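PDB 6TCI: spore cortex-lytic enzyme from Bacillus cereus ATCC 14579, which is probably an N-acetylmuramyl-L-alanine amidase required for hydrolysis of the spore cortex during germination, represented here by its N-terminal, putative peptidoglycan-binding domain. Local coordinates for residues A[17-22]-A[66-71]; A[21-26]-A[42-47]; A[46-51]-A[62-67]. One frame throughout, in Å; residues are numbered along the deposited sequence.

Interaction 1 of 3, residues A[17-22]-A[66-71]; sequences IELQSR and QMLVKA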
loop_
_atom_site.group_PDB
_atom_site.type_symbol
_atom_site.label_atom_id
_atom_site.label_comp_id
_atom_site.label_asym_id
_atom_site.label_seq_id
_atom_site.Cartn_x
_atom_site.Cartn_y
_atom_site.Cartn_z
ATOM N N ILE A 17 3.197 4.796 6.318
ATOM C CA ILE A 17 2.015 5.236 7.060
ATOM C C ILE A 17 0.864 5.546 6.110
ATOM O O ILE A 17 -0.269 5.100 6.317
ATOM C CB ILE A 17 2.345 6.443 7.956
ATOM C CG1 ILE A 17 3.358 6.059 9.029
ATOM C CG2 ILE A 17 1.078 6.965 8.620
ATOM C CD1 ILE A 17 3.970 7.239 9.733
ATOM N N GLU A 18 1.134 6.327 5.056
ATOM C CA GLU A 18 0.060 6.651 4.119
ATOM C C GLU A 18 -0.427 5.412 3.378
ATOM O O GLU A 18 -1.637 5.246 3.169
ATOM C CB GLU A 18 0.492 7.734 3.133
ATOM C CG GLU A 18 -0.574 8.031 2.095
ATOM C CD GLU A 18 -0.293 9.270 1.278
ATOM O OE1 GLU A 18 0.588 10.064 1.672
ATOM O OE2 GLU A 18 -0.953 9.435 0.227
ATOM N N LEU A 19 0.495 4.528 2.984
ATOM C CA LEU A 19 0.109 3.297 2.298
ATOM C C LEU A 19 -0.799 2.442 3.178
ATOM O O LEU A 19 -1.863 1.981 2.737
ATOM C CB LEU A 19 1.358 2.510 1.903
ATOM C CG LEU A 19 1.090 1.136 1.276
ATOM C CD1 LEU A 19 0.534 1.310 -0.107
ATOM C CD2 LEU A 19 2.369 0.311 1.220
ATOM N N GLN A 20 -0.386 2.211 4.427
ATOM C CA GLN A 20 -1.196 1.410 5.338
ATOM C C GLN A 20 -2.544 2.065 5.592
ATOM O O GLN A 20 -3.568 1.381 5.657
ATOM C CB GLN A 20 -0.460 1.198 6.661
ATOM C CG GLN A 20 0.742 0.275 6.548
ATOM C CD GLN A 20 1.548 0.235 7.830
ATOM O OE1 GLN A 20 1.493 1.169 8.638
ATOM N NE2 GLN A 20 2.311 -0.841 8.023
ATOM N N SER A 21 -2.560 3.392 5.730
ATOM C CA SER A 21 -3.810 4.095 6.012
ATOM C C SER A 21 -4.771 4.024 4.831
ATOM O O SER A 21 -5.984 3.823 5.017
ATOM C CB SER A 21 -3.517 5.554 6.366
ATOM O OG SER A 21 -2.705 5.644 7.535
ATOM N N ARG A 22 -4.264 4.225 3.610
ATOM C CA ARG A 22 -5.141 4.113 2.446
ATOM C C ARG A 22 -5.654 2.687 2.284
ATOM O O ARG A 22 -6.837 2.477 1.985
ATOM C CB ARG A 22 -4.420 4.577 1.183
ATOM C CG ARG A 22 -4.243 6.087 1.111
ATOM C CD ARG A 22 -3.638 6.517 -0.217
ATOM N NE ARG A 22 -3.323 7.945 -0.276
ATOM C CZ ARG A 22 -4.177 8.893 -0.655
ATOM N NH1 ARG A 22 -5.426 8.584 -1.007
ATOM N NH2 ARG A 22 -3.778 10.158 -0.692
ATOM N N GLN A 66 -0.819 5.371 -7.829
ATOM C CA GLN A 66 -1.850 6.152 -8.502
ATOM C C GLN A 66 -3.212 5.491 -8.369
ATOM O O GLN A 66 -4.224 6.172 -8.149
ATOM C CB GLN A 66 -1.481 6.348 -9.972
ATOM C CG GLN A 66 -0.360 7.356 -10.175
ATOM C CD GLN A 66 0.348 7.191 -11.503
ATOM O OE1 GLN A 66 -0.154 6.521 -12.409
ATOM N NE2 GLN A 66 1.527 7.797 -11.625
ATOM N N MET A 67 -3.255 4.159 -8.477
ATOM C CA MET A 67 -4.514 3.445 -8.309
ATOM C C MET A 67 -5.033 3.564 -6.881
ATOM O O MET A 67 -6.239 3.712 -6.665
ATOM C CB MET A 67 -4.328 1.980 -8.696
ATOM C CG MET A 67 -5.602 1.159 -8.650
ATOM S SD MET A 67 -6.695 1.484 -10.046
ATOM C CE MET A 67 -5.749 0.769 -11.384
ATOM N N LEU A 68 -4.136 3.500 -5.898
ATOM C CA LEU A 68 -4.559 3.585 -4.505
ATOM C C LEU A 68 -5.121 4.967 -4.184
ATOM O O LEU A 68 -6.121 5.086 -3.463
ATOM C CB LEU A 68 -3.389 3.212 -3.593
ATOM C CG LEU A 68 -3.726 3.086 -2.110
ATOM C CD1 LEU A 68 -4.886 2.112 -1.891
ATOM C CD2 LEU A 68 -2.488 2.668 -1.325
ATOM N N VAL A 69 -4.508 6.020 -4.734
ATOM C CA VAL A 69 -5.039 7.369 -4.572
ATOM C C VAL A 69 -6.403 7.498 -5.246
ATOM O O VAL A 69 -7.341 8.069 -4.674
ATOM C CB VAL A 69 -4.019 8.397 -5.096
ATOM C CG1 VAL A 69 -4.627 9.767 -5.137
ATOM C CG2 VAL A 69 -2.759 8.386 -4.224
ATOM N N LYS A 70 -6.540 6.972 -6.463
ATOM C CA LYS A 70 -7.825 7.027 -7.155
ATOM C C LYS A 70 -8.898 6.257 -6.393
ATOM O O LYS A 70 -10.045 6.709 -6.288
ATOM C CB LYS A 70 -7.662 6.482 -8.575
ATOM C CG LYS A 70 -8.925 6.536 -9.432
ATOM C CD LYS A 70 -8.664 5.969 -10.825
ATOM C CE LYS A 70 -9.914 5.998 -11.687
ATOM N N ALA A 71 -8.537 5.105 -5.823
ATOM C CA ALA A 71 -9.495 4.266 -5.113
ATOM C C ALA A 71 -9.930 4.852 -3.773
ATOM O O ALA A 71 -10.970 4.440 -3.249
ATOM C CB ALA A 71 -8.896 2.882 -4.876
HETATM O O HOH W 1 -7.464 10.025 -2.512
#

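Interaction 2 of 3, residues A[21-26]-A[42-47]; sequences SRLKYN and YWALRN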
loop_
_atom_site.group_PDB
_atom_site.type_symbol
_atom_site.label_atom_id
_atom_site.label_comp_id
_atom_site.label_asym_id
_atom_site.label_seq_id
_atom_site.Cartn_x
_atom_site.Cartn_y
_atom_site.Cartn_z
ATOM N N SER A 21 -2.560 3.392 5.730
ATOM C CA SER A 21 -3.810 4.095 6.012
ATOM C C SER A 21 -4.771 4.024 4.831
ATOM O O SER A 21 -5.984 3.823 5.017
ATOM C CB SER A 21 -3.517 5.554 6.366
ATOM O OG SER A 21 -2.705 5.644 7.535
ATOM N N ARG A 22 -4.264 4.225 3.610
ATOM C CA ARG A 22 -5.141 4.113 2.446
ATOM C C ARG A 22 -5.654 2.687 2.284
ATOM O O ARG A 22 -6.837 2.477 1.985
ATOM C CB ARG A 22 -4.420 4.577 1.183
ATOM C CG ARG A 22 -4.243 6.087 1.111
ATOM C CD ARG A 22 -3.638 6.517 -0.217
ATOM N NE ARG A 22 -3.323 7.945 -0.276
ATOM C CZ ARG A 22 -4.177 8.893 -0.655
ATOM N NH1 ARG A 22 -5.426 8.584 -1.007
ATOM N NH2 ARG A 22 -3.778 10.158 -0.692
ATOM N N LEU A 23 -4.784 1.693 2.487
ATOM C CA LEU A 23 -5.229 0.306 2.395
ATOM C C LEU A 23 -6.255 -0.013 3.476
ATOM O O LEU A 23 -7.169 -0.809 3.251
ATOM C CB LEU A 23 -4.038 -0.650 2.483
ATOM C CG LEU A 23 -3.089 -0.690 1.284
ATOM C CD1 LEU A 23 -1.847 -1.490 1.620
ATOM C CD2 LEU A 23 -3.777 -1.296 0.080
ATOM N N LYS A 24 -6.109 0.582 4.662
ATOM C CA LYS A 24 -7.098 0.365 5.713
ATOM C C LYS A 24 -8.437 0.982 5.334
ATOM O O LYS A 24 -9.488 0.350 5.494
ATOM C CB LYS A 24 -6.591 0.935 7.037
ATOM C CG LYS A 24 -7.615 0.861 8.162
ATOM C CD LYS A 24 -7.006 1.297 9.482
ATOM C CE LYS A 24 -5.998 0.284 9.982
ATOM N NZ LYS A 24 -6.645 -1.029 10.267
ATOM N N TYR A 25 -8.411 2.212 4.812
ATOM C CA TYR A 25 -9.640 2.884 4.402
ATOM C C TYR A 25 -10.385 2.078 3.349
ATOM O O TYR A 25 -11.623 2.071 3.326
ATOM C CB TYR A 25 -9.289 4.274 3.866
ATOM C CG TYR A 25 -10.470 5.204 3.701
ATOM C CD1 TYR A 25 -11.037 5.839 4.795
ATOM C CD2 TYR A 25 -11.009 5.457 2.444
ATOM C CE1 TYR A 25 -12.100 6.695 4.648
ATOM C CE2 TYR A 25 -12.086 6.310 2.288
ATOM C CZ TYR A 25 -12.624 6.929 3.397
ATOM O OH TYR A 25 -13.696 7.784 3.266
ATOM N N ASN A 26 -9.650 1.394 2.478
ATOM C CA ASN A 26 -10.224 0.561 1.433
ATOM C C ASN A 26 -10.596 -0.839 1.914
ATOM O O ASN A 26 -11.176 -1.605 1.140
ATOM C CB ASN A 26 -9.269 0.477 0.231
ATOM C CG ASN A 26 -9.492 1.598 -0.768
ATOM O OD1 ASN A 26 -10.533 1.666 -1.408
ATOM N ND2 ASN A 26 -8.496 2.460 -0.931
ATOM N N TYR A 42 2.379 -6.286 3.123
ATOM C CA TYR A 42 2.587 -7.058 1.903
ATOM C C TYR A 42 1.300 -7.749 1.480
ATOM O O TYR A 42 0.878 -7.658 0.319
ATOM C CB TYR A 42 3.675 -8.090 2.201
ATOM C CG TYR A 42 4.044 -9.070 1.107
ATOM C CD1 TYR A 42 4.953 -8.728 0.110
ATOM C CD2 TYR A 42 3.535 -10.366 1.116
ATOM C CE1 TYR A 42 5.311 -9.639 -0.870
ATOM C CE2 TYR A 42 3.899 -11.287 0.145
ATOM C CZ TYR A 42 4.785 -10.923 -0.842
ATOM O OH TYR A 42 5.137 -11.838 -1.809
ATOM N N TRP A 43 0.651 -8.440 2.427
ATOM C CA TRP A 43 -0.598 -9.147 2.155
ATOM C C TRP A 43 -1.695 -8.186 1.703
ATOM O O TRP A 43 -2.348 -8.405 0.673
ATOM C CB TRP A 43 -1.005 -9.886 3.431
ATOM C CG TRP A 43 -2.324 -10.596 3.405
ATOM C CD1 TRP A 43 -3.425 -10.286 4.146
ATOM C CD2 TRP A 43 -2.666 -11.763 2.647
ATOM N NE1 TRP A 43 -4.441 -11.169 3.882
ATOM C CE2 TRP A 43 -4.004 -12.086 2.962
ATOM C CE3 TRP A 43 -1.983 -12.552 1.718
ATOM C CZ2 TRP A 43 -4.666 -13.173 2.391
ATOM C CZ3 TRP A 43 -2.648 -13.629 1.147
ATOM C CH2 TRP A 43 -3.973 -13.929 1.490
ATOM N N ALA A 44 -1.918 -7.116 2.472
ATOM C CA ALA A 44 -2.944 -6.141 2.112
ATOM C C ALA A 44 -2.686 -5.549 0.735
ATOM O O ALA A 44 -3.613 -5.384 -0.063
ATOM C CB ALA A 44 -2.989 -5.023 3.154
ATOM N N LEU A 45 -1.428 -5.202 0.447
ATOM C CA LEU A 45 -1.125 -4.560 -0.825
ATOM C C LEU A 45 -1.334 -5.514 -1.989
ATOM O O LEU A 45 -1.883 -5.121 -3.024
ATOM C CB LEU A 45 0.303 -4.009 -0.816
ATOM C CG LEU A 45 0.745 -3.313 -2.112
ATOM C CD1 LEU A 45 -0.179 -2.158 -2.492
ATOM C CD2 LEU A 45 2.205 -2.851 -2.025
ATOM N N ARG A 46 -0.928 -6.777 -1.833
ATOM C CA ARG A 46 -1.167 -7.745 -2.899
ATOM C C ARG A 46 -2.660 -7.959 -3.142
ATOM O O ARG A 46 -3.093 -8.083 -4.293
ATOM C CB ARG A 46 -0.446 -9.055 -2.592
ATOM C CG ARG A 46 1.055 -8.923 -2.692
ATOM C CD ARG A 46 1.735 -10.185 -2.220
ATOM N NE ARG A 46 1.285 -11.335 -2.994
ATOM C CZ ARG A 46 1.933 -11.827 -4.047
ATOM N NH1 ARG A 46 3.087 -11.298 -4.440
ATOM N NH2 ARG A 46 1.422 -12.847 -4.710
ATOM N N ASN A 47 -3.463 -8.003 -2.075
ATOM C CA ASN A 47 -4.905 -8.160 -2.260
ATOM C C ASN A 47 -5.506 -6.941 -2.946
ATOM O O ASN A 47 -6.426 -7.071 -3.763
ATOM C CB ASN A 47 -5.575 -8.406 -0.911
ATOM C CG ASN A 47 -5.309 -9.794 -0.389
ATOM O OD1 ASN A 47 -5.102 -10.726 -1.167
ATOM N ND2 ASN A 47 -5.298 -9.942 0.928
#

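Interaction 3 of 3, residues A[46-51]-A[62-67]; sequences RNFQEK and AKTKQM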
loop_
_atom_site.group_PDB
_atom_site.type_symbol
_atom_site.label_atom_id
_atom_site.label_comp_id
_atom_site.label_asym_id
_atom_site.label_seq_id
_atom_site.Cartn_x
_atom_site.Cartn_y
_atom_site.Cartn_z
ATOM N N ARG A 46 -0.928 -6.777 -1.833
ATOM C CA ARG A 46 -1.167 -7.745 -2.899
ATOM C C ARG A 46 -2.660 -7.959 -3.142
ATOM O O ARG A 46 -3.093 -8.083 -4.293
ATOM C CB ARG A 46 -0.446 -9.055 -2.592
ATOM C CG ARG A 46 1.055 -8.923 -2.692
ATOM C CD ARG A 46 1.735 -10.185 -2.220
ATOM N NE ARG A 46 1.285 -11.335 -2.994
ATOM C CZ ARG A 46 1.933 -11.827 -4.047
ATOM N NH1 ARG A 46 3.087 -11.298 -4.440
ATOM N NH2 ARG A 46 1.422 -12.847 -4.710
ATOM N N ASN A 47 -3.463 -8.003 -2.075
ATOM C CA ASN A 47 -4.905 -8.160 -2.260
ATOM C C ASN A 47 -5.506 -6.941 -2.946
ATOM O O ASN A 47 -6.426 -7.071 -3.763
ATOM C CB ASN A 47 -5.575 -8.406 -0.911
ATOM C CG ASN A 47 -5.309 -9.794 -0.389
ATOM O OD1 ASN A 47 -5.102 -10.726 -1.167
ATOM N ND2 ASN A 47 -5.298 -9.942 0.928
ATOM N N PHE A 48 -5.000 -5.747 -2.622
ATOM C CA PHE A 48 -5.437 -4.546 -3.323
ATOM C C PHE A 48 -5.081 -4.623 -4.801
ATOM O O PHE A 48 -5.910 -4.324 -5.669
ATOM C CB PHE A 48 -4.801 -3.307 -2.691
ATOM C CG PHE A 48 -5.023 -2.062 -3.487
ATOM C CD1 PHE A 48 -6.205 -1.354 -3.354
ATOM C CD2 PHE A 48 -4.080 -1.616 -4.395
ATOM C CE1 PHE A 48 -6.444 -0.223 -4.099
ATOM C CE2 PHE A 48 -4.314 -0.471 -5.144
ATOM C CZ PHE A 48 -5.504 0.218 -4.994
ATOM N N GLN A 49 -3.835 -5.011 -5.105
ATOM C CA GLN A 49 -3.425 -5.118 -6.502
ATOM C C GLN A 49 -4.312 -6.092 -7.267
ATOM O O GLN A 49 -4.740 -5.794 -8.389
ATOM C CB GLN A 49 -1.950 -5.508 -6.594
ATOM C CG GLN A 49 -1.024 -4.380 -6.153
ATOM C CD GLN A 49 0.422 -4.821 -6.076
ATOM O OE1 GLN A 49 0.719 -5.934 -5.644
ATOM N NE2 GLN A 49 1.330 -3.949 -6.496
ATOM N N GLU A 50 -4.610 -7.251 -6.672
ATOM C CA GLU A 50 -5.460 -8.237 -7.332
ATOM C C GLU A 50 -6.849 -7.671 -7.598
ATOM O O GLU A 50 -7.373 -7.783 -8.713
ATOM C CB GLU A 50 -5.535 -9.509 -6.484
ATOM C CG GLU A 50 -6.385 -10.617 -7.099
ATOM C CD GLU A 50 -5.546 -11.729 -7.686
ATOM O OE1 GLU A 50 -4.508 -12.078 -7.079
ATOM O OE2 GLU A 50 -5.927 -12.258 -8.753
ATOM N N LYS A 51 -7.452 -7.042 -6.584
ATOM C CA LYS A 51 -8.805 -6.514 -6.728
ATOM C C LYS A 51 -8.873 -5.444 -7.809
ATOM O O LYS A 51 -9.864 -5.357 -8.546
ATOM C CB LYS A 51 -9.280 -5.935 -5.392
ATOM C CG LYS A 51 -10.690 -5.349 -5.413
ATOM C CD LYS A 51 -11.750 -6.437 -5.627
ATOM C CE LYS A 51 -11.780 -7.416 -4.463
ATOM N NZ LYS A 51 -13.022 -8.238 -4.452
ATOM N N ALA A 62 4.730 3.516 -9.197
ATOM C CA ALA A 62 3.890 4.636 -9.628
ATOM C C ALA A 62 2.460 4.197 -9.927
ATOM O O ALA A 62 1.497 4.835 -9.483
ATOM C CB ALA A 62 4.509 5.324 -10.847
ATOM N N LYS A 63 2.289 3.094 -10.660
ATOM C CA LYS A 63 0.945 2.707 -11.080
ATOM C C LYS A 63 0.100 2.244 -9.899
ATOM O O LYS A 63 -1.099 2.552 -9.821
ATOM C CB LYS A 63 1.017 1.640 -12.169
ATOM C CG LYS A 63 1.223 2.218 -13.567
ATOM C CD LYS A 63 2.147 1.357 -14.408
ATOM N N THR A 64 0.708 1.522 -8.958
ATOM C CA THR A 64 -0.025 1.078 -7.777
ATOM C C THR A 64 -0.390 2.259 -6.887
ATOM O O THR A 64 -1.519 2.339 -6.384
ATOM C CB THR A 64 0.802 0.048 -7.006
ATOM O OG1 THR A 64 0.921 -1.142 -7.792
ATOM C CG2 THR A 64 0.120 -0.319 -5.693
ATOM N N LYS A 65 0.551 3.180 -6.666
ATOM C CA LYS A 65 0.232 4.366 -5.871
ATOM C C LYS A 65 -0.888 5.172 -6.510
ATOM O O LYS A 65 -1.805 5.634 -5.818
ATOM C CB LYS A 65 1.459 5.259 -5.728
ATOM C CG LYS A 65 2.557 4.693 -4.862
ATOM C CD LYS A 65 3.809 5.505 -5.086
ATOM C CE LYS A 65 4.997 4.953 -4.350
ATOM N NZ LYS A 65 6.205 5.765 -4.673
ATOM N N GLN A 66 -0.819 5.371 -7.829
ATOM C CA GLN A 66 -1.850 6.152 -8.502
ATOM C C GLN A 66 -3.212 5.491 -8.369
ATOM O O GLN A 66 -4.224 6.172 -8.149
ATOM C CB GLN A 66 -1.481 6.348 -9.972
ATOM C CG GLN A 66 -0.360 7.356 -10.175
ATOM C CD GLN A 66 0.348 7.191 -11.503
ATOM O OE1 GLN A 66 -0.154 6.521 -12.409
ATOM N NE2 GLN A 66 1.527 7.797 -11.625
ATOM N N MET A 67 -3.255 4.159 -8.477
ATOM C CA MET A 67 -4.514 3.445 -8.309
ATOM C C MET A 67 -5.033 3.564 -6.881
ATOM O O MET A 67 -6.239 3.712 -6.665
ATOM C CB MET A 67 -4.328 1.980 -8.696
ATOM C CG MET A 67 -5.602 1.159 -8.650
ATOM S SD MET A 67 -6.695 1.484 -10.046
ATOM C CE MET A 67 -5.749 0.769 -11.384
#

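Interaction 1 of 3, residues A[17-22]-A[66-71]
Arg22 slants across Leu68 with its CB and CD and lays a guanidinium face on Val69. CB of Arg22 stands 3.7 Å from CG of Leu68, and the chain then runs extended from CG to NE, carrying the charged group outward past the leucine. There the CG2 branch of Val69 sits over the centre of the guanidinium, 3.9 Å from CZ of Arg22. On the inner side Leu19 and Leu68 meet at about a right angle, CD1 of Leu19 reaching CD2 of Leu68 at 3.5 Å. Both leucines have CG anti to the backbone N (chi1 175° and -173°), which swings their methyl branches into the gap between helices 14-25 and 62-71. The local helix axes are inclined at 48°.

Glu18 and a water lie in the guanidinium plane, at its edge. Glu18, one turn earlier, is gripped side-on through a single oxygen: NE of Arg22 meets OE2 of Glu18 at 2.8 Å on its anti lone pair, while NH2 approaches the same oxygen from above the carboxylate plane. The water links NH1 to O of Val69, and NH1 also bonds to OG1 of Thr72, just past the helix end. Arginine suits this border between core and solvent: its flat cation offers an apolar face to valine while water bridges it to helix 62-71, with Glu18 probably balancing the charge.

Interaction 2 of 3, residues A[21-26]-A[42-47]
Helices 14-25 and 39-51 of the putative peptidoglycan-binding domain pack together through Leu23, which reaches from the first onto the backbone and CB atoms of Ala44 and Leu45 on the second. Its CD1 methyl does most of the touching, 4.0 Å from CB of Ala44 and 4.1 Å from CB of Leu45. It also lies 3.9 Å from N of Leu45, so the methyl rests against the main chain where the two residues join. The other branch, CD2, stands beside the carbonyl of Ala44, 4.1 Å from its O.

With CG anti to its own carbonyl carbon (chi1 -71°) and chi2 near 170°, Leu23 extends across the space between the helices and presents its forked end to the second one. Ala44 is well suited to receive it, because a lone methyl leaves the backbone accessible; the CA atoms of Leu23 and Ala44 are 6.8 Å apart. The three residues are buried in the core of a small all-helical fold, in which the connection between these two helices is a long loop. Part of that connection takes part in the packing: Tyr29 also touches Leu23.

A long, branched apolar side chain is well fitted to the place of Leu45, which has neighbours on two helices. It presents its CB to Leu23, but its chain departs in another direction. CG is anti to the backbone N (chi1 180°), and the side chain goes on to touch Thr64 of helix 62-71.

Interaction 3 of 3, residues A[46-51]-A[62-67]
Thr64 is the first residue of 62-67 to meet helix 39-51, and it does so by a hydrogen bond. NE2 of Gln49 donates to OG1 of Thr64 at 3.1 Å, nearly straight at 165°, with the hydroxyl oxygen lying in the amide plane. The glutamine is extended beyond CG and meets the threonine at about a right angle. Its OE1 accepts from the backbone N atoms of Asp57 and Gly58, which helps fix the amide's rotation and directs NE2 toward the hydroxyl. The CG2 methyl of Thr64 also approaches the amide, 3.9 Å from NE2 of Gln49.

One turn later Met67 packs against Phe48, its CG methylene 3.8 Å from CZ of the ring. Phe48 has CG anti to the backbone N (chi1 171°), which sends its ring across to the other helix, whereas Met67 bends at chi2 and chi3 and carries its thioether away from the contact. O of Met67 lies at the ring's edge, in its plane. The local helix axes are inclined at 81°. Threonine suits its place by combining an acceptor for the buried glutamine with a methyl for the core; a polar and an apolar contact, next to each other, thus join the two steeply crossing helices and tie in the loop carrying Asp57 and Gly58.

Overall arrangement
The three interactions connect helices 14-25, 39-51 and 62-71 in pairs, each helix serving two of them: interaction 1 joins first and third, interaction 2 first and second, interaction 3 second and third. Their centres lie about 8 to 9 Å apart, around one compact core. Along the chain, interactions 1 and 2 begin on overlapping parts of helix 14-25, interaction 3 starts where interaction 2 ends, and interactions 1 and 3 both end on helix 62-71. Leu68 links them in space, its CD1 lying 4.1 Å from CD2 of Leu23 and its CA 3.5 Å from CZ of Phe48. This closed three-helix set frames the small, putative peptidoglycan-binding domain, distinct from the enzyme's hydrolase domain.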